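Local coordinates for DUF6844 domain-containing protein (Francisella tularensis subsp. tularensis, PDB 4QVR) that is of unknown function but belongs to the DUF6844 family and is made with a signal sequence, so it probably acts outside the cytoplasm, at residues 364-376 and 412-424. Sequence-based numbering, arbitrary orientation.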
# COMPACT_ATOMS: atom_id res chain seq x y z
N LEU A 364 8.50 -4.50 3.46
CA LEU A 364 7.97 -5.57 4.29
C LEU A 364 7.60 -5.06 5.69
O LEU A 364 6.58 -5.43 6.23
CB LEU A 364 8.94 -6.75 4.38
CG LEU A 364 9.13 -7.53 3.07
CD1 LEU A 364 10.24 -8.55 3.24
CD2 LEU A 364 7.83 -8.21 2.62
N VAL A 365 8.43 -4.19 6.25
CA VAL A 365 8.13 -3.62 7.57
C VAL A 365 6.79 -2.89 7.56
O VAL A 365 5.96 -3.08 8.44
CB VAL A 365 9.25 -2.68 8.04
CG1 VAL A 365 8.82 -1.87 9.27
CG2 VAL A 365 10.54 -3.47 8.32
N THR A 366 6.56 -2.09 6.53
CA THR A 366 5.31 -1.38 6.38
C THR A 366 4.09 -2.33 6.22
O THR A 366 2.97 -2.07 6.70
CB THR A 366 5.43 -0.48 5.14
OG1 THR A 366 6.53 0.41 5.34
CG2 THR A 366 4.18 0.30 4.91
N LEU A 367 4.31 -3.42 5.51
CA LEU A 367 3.28 -4.42 5.29
C LEU A 367 2.85 -5.03 6.61
O LEU A 367 1.68 -5.14 6.93
CB LEU A 367 3.83 -5.55 4.41
CG LEU A 367 2.93 -6.76 4.23
CD1 LEU A 367 1.65 -6.30 3.53
CD2 LEU A 367 3.66 -7.83 3.43
N ILE A 368 3.83 -5.44 7.37
CA ILE A 368 3.59 -6.09 8.65
C ILE A 368 2.92 -5.14 9.64
O ILE A 368 1.97 -5.54 10.32
CB ILE A 368 4.91 -6.68 9.16
CG1 ILE A 368 5.33 -7.80 8.21
CG2 ILE A 368 4.75 -7.22 10.58
CD1 ILE A 368 6.74 -8.28 8.40
N ALA A 369 3.35 -3.88 9.66
CA ALA A 369 2.75 -2.88 10.53
C ALA A 369 1.28 -2.70 10.19
O ALA A 369 0.44 -2.50 11.08
CB ALA A 369 3.46 -1.55 10.39
N GLY A 370 0.95 -2.78 8.90
CA GLY A 370 -0.44 -2.60 8.43
C GLY A 370 -1.41 -3.68 8.88
O GLY A 370 -2.62 -3.50 8.84
N GLN A 371 -0.87 -4.81 9.30
CA GLN A 371 -1.64 -5.95 9.77
C GLN A 371 -1.69 -5.84 11.26
O GLN A 371 -1.16 -6.67 11.97
CB GLN A 371 -0.94 -7.24 9.32
CG GLN A 371 -0.74 -7.25 7.80
CD GLN A 371 -0.06 -8.51 7.29
OE1 GLN A 371 0.43 -9.32 8.06
NE2 GLN A 371 -0.03 -8.66 5.97
N MSE A 372 -2.32 -4.77 11.73
CA MSE A 372 -2.39 -4.46 13.16
C MSE A 372 -3.44 -5.20 13.94
O MSE A 372 -4.43 -5.68 13.38
CB MSE A 372 -2.74 -2.98 13.30
CG MSE A 372 -4.16 -2.68 12.84
SE MSE A 372 -4.30 -0.73 12.65
CE MSE A 372 -3.50 -0.53 10.86
N SER A 373 -3.25 -5.23 15.25
CA SER A 373 -4.20 -5.90 16.13
C SER A 373 -5.52 -5.16 16.12
O SER A 373 -5.60 -4.01 15.67
CB SER A 373 -3.67 -5.97 17.56
OG SER A 373 -3.49 -4.66 18.08
N THR A 374 -6.55 -5.81 16.64
CA THR A 374 -7.88 -5.22 16.74
C THR A 374 -7.87 -4.02 17.70
O THR A 374 -8.59 -3.04 17.48
CB THR A 374 -8.88 -6.26 17.23
OG1 THR A 374 -8.33 -6.92 18.37
CG2 THR A 374 -9.14 -7.29 16.14
N GLN A 375 -7.05 -4.10 18.74
CA GLN A 375 -6.97 -3.02 19.70
C GLN A 375 -6.25 -1.82 19.07
O GLN A 375 -6.63 -0.68 19.29
CB GLN A 375 -6.26 -3.48 20.98
CG GLN A 375 -6.72 -2.73 22.23
CD GLN A 375 -6.47 -1.23 22.17
OE1 GLN A 375 -5.33 -0.79 21.98
NE2 GLN A 375 -7.52 -0.44 22.35
N GLU A 376 -5.21 -2.07 18.28
CA GLU A 376 -4.47 -0.98 17.60
C GLU A 376 -5.36 -0.26 16.60
O GLU A 376 -5.22 0.94 16.40
CB GLU A 376 -3.18 -1.47 16.94
CG GLU A 376 -2.06 -1.76 17.94
CD GLU A 376 -0.75 -2.18 17.29
OE1 GLU A 376 -0.77 -2.89 16.26
OE2 GLU A 376 0.32 -1.83 17.84
N TYR A 412 1.34 6.56 12.36
CA TYR A 412 1.43 5.20 12.89
C TYR A 412 2.55 4.40 12.27
O TYR A 412 3.21 3.65 12.97
CB TYR A 412 0.11 4.47 12.68
CG TYR A 412 0.14 2.98 12.96
CD1 TYR A 412 0.04 2.48 14.26
CD2 TYR A 412 0.24 2.06 11.91
CE1 TYR A 412 0.06 1.11 14.51
CE2 TYR A 412 0.26 0.70 12.14
CZ TYR A 412 0.16 0.22 13.44
OH TYR A 412 0.19 -1.15 13.67
N TYR A 413 2.79 4.54 10.97
CA TYR A 413 3.87 3.78 10.37
C TYR A 413 5.22 4.30 10.84
O TYR A 413 6.11 3.51 11.15
CB TYR A 413 3.80 3.76 8.83
CG TYR A 413 2.66 2.95 8.25
CD1 TYR A 413 2.48 1.61 8.59
CD2 TYR A 413 1.79 3.50 7.30
CE1 TYR A 413 1.44 0.86 8.04
CE2 TYR A 413 0.76 2.76 6.74
CZ TYR A 413 0.59 1.44 7.12
OH TYR A 413 -0.45 0.71 6.57
N LYS A 414 5.39 5.62 10.92
CA LYS A 414 6.66 6.19 11.36
C LYS A 414 6.99 5.82 12.80
O LYS A 414 8.14 5.57 13.10
CB LYS A 414 6.70 7.72 11.17
CG LYS A 414 6.71 8.16 9.70
CD LYS A 414 6.72 9.68 9.52
CE LYS A 414 8.01 10.31 10.00
NZ LYS A 414 8.01 11.79 9.84
N THR A 415 5.99 5.75 13.67
CA THR A 415 6.23 5.41 15.08
C THR A 415 6.25 3.91 15.44
O THR A 415 6.91 3.54 16.39
CB THR A 415 5.23 6.10 16.05
OG1 THR A 415 3.90 5.62 15.83
CG2 THR A 415 5.26 7.62 15.89
N LYS A 416 5.55 3.05 14.70
CA LYS A 416 5.54 1.63 15.08
C LYS A 416 6.94 1.04 15.11
O LYS A 416 7.77 1.31 14.24
CB LYS A 416 4.62 0.77 14.21
CG LYS A 416 4.53 -0.65 14.77
CD LYS A 416 3.26 -1.39 14.42
CE LYS A 416 3.11 -2.64 15.30
NZ LYS A 416 1.83 -3.38 15.09
N ALA A 417 7.17 0.23 16.14
CA ALA A 417 8.46 -0.39 16.40
C ALA A 417 8.84 -1.48 15.40
O ALA A 417 8.00 -2.14 14.80
CB ALA A 417 8.49 -0.95 17.81
N ASN A 418 10.15 -1.65 15.26
CA ASN A 418 10.74 -2.65 14.38
C ASN A 418 10.51 -4.09 14.84
O ASN A 418 9.92 -4.33 15.90
CB ASN A 418 12.25 -2.39 14.23
CG ASN A 418 12.95 -2.12 15.56
OD1 ASN A 418 12.33 -2.17 16.63
ND2 ASN A 418 14.24 -1.82 15.49
N LEU A 419 10.95 -5.03 14.03
CA LEU A 419 10.84 -6.46 14.33
C LEU A 419 11.65 -7.23 13.29
O LEU A 419 11.10 -7.72 12.30
CB LEU A 419 9.36 -6.90 14.33
CG LEU A 419 8.46 -6.70 13.09
CD1 LEU A 419 7.07 -7.23 13.41
CD2 LEU A 419 8.36 -5.25 12.62
N ASP A 420 12.97 -7.31 13.50
CA ASP A 420 13.86 -7.97 12.53
C ASP A 420 13.16 -9.07 11.74
O ASP A 420 12.67 -10.05 12.30
CB ASP A 420 15.21 -8.41 13.16
CG ASP A 420 15.06 -9.16 14.48
OD1 ASP A 420 13.92 -9.48 14.88
OD2 ASP A 420 16.10 -9.42 15.12
N ILE A 421 13.12 -8.88 10.42
CA ILE A 421 12.48 -9.82 9.50
C ILE A 421 13.44 -10.98 9.29
O ILE A 421 14.60 -10.75 8.93
CB ILE A 421 12.18 -9.20 8.11
CG1 ILE A 421 11.52 -7.81 8.19
CG2 ILE A 421 11.33 -10.15 7.28
CD1 ILE A 421 10.15 -7.79 8.83
N VAL A 422 12.97 -12.20 9.48
CA VAL A 422 13.81 -13.39 9.31
C VAL A 422 13.56 -14.09 7.99
O VAL A 422 12.45 -14.07 7.46
CB VAL A 422 13.58 -14.41 10.46
CG1 VAL A 422 14.43 -15.66 10.26
CG2 VAL A 422 13.90 -13.77 11.81
N GLY A 423 14.61 -14.70 7.46
CA GLY A 423 14.50 -15.48 6.24
C GLY A 423 14.10 -14.66 5.04
O GLY A 423 12.97 -14.75 4.57
N LEU A 424 15.03 -13.86 4.56
CA LEU A 424 14.79 -13.06 3.38
C LEU A 424 15.74 -13.51 2.31
O LEU A 424 16.94 -13.31 2.43
CB LEU A 424 15.06 -11.59 3.67
CG LEU A 424 14.09 -10.89 4.58
CD1 LEU A 424 14.53 -9.44 4.72
CD2 LEU A 424 12.68 -10.98 3.99
O HOH W 1 0.96 -1.42 4.93
O HOH W 2 1.92 -5.51 13.14
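Thr366 and Tyr413 mark one close approach of the backbones, their CA atoms 6.7 Å apart, where the last turns of helix 349-370 meet the end of helix 402-415. Beyond Lys416 the chain leaves helical geometry and runs extended along helix 349-370 back toward Leu364. The helix end illustrates how carbonyls in a last turn take up donors from a neighbouring segment. Tyr412, its CG anti to the backbone N (chi1 170°), sends OH to Ala369 O at 2.9 Å, the donor lying 21° out of the carbonyl plane. Lys416 NZ donates to that same OH and lies 2.9 Å from Glu376 OE1, a salt bridge on that oxygen's syn lone pair; a water links NZ to Ile368 O. The ammonium thus joins helix 349-370, through the water, to the first turn of helix 374-385, which Ser373 OG caps by accepting from Glu376 N. The selenium of Met372, a selenomethionine, approaches the Tyr412 ring obliquely, a Met-aromatic contact. Thr366 CG2 sits over one face of Tyr413, a CH-pi contact, and Ala369 CB meets the ring edge; Tyr413 OH is held by Gln150 and a second water. Farther along, Ile368 CD1 and Ile421 CD1 meet tip to tip, a tight 3.5 Å, and Leu364 and Leu424 pass in opposite directions. All four touch Trp448, and Leu364 also Ile330, Ala332 and Ile318: a helix packed on a four-stranded antiparallel sheet, the loop into strand 424-433 running along its flank.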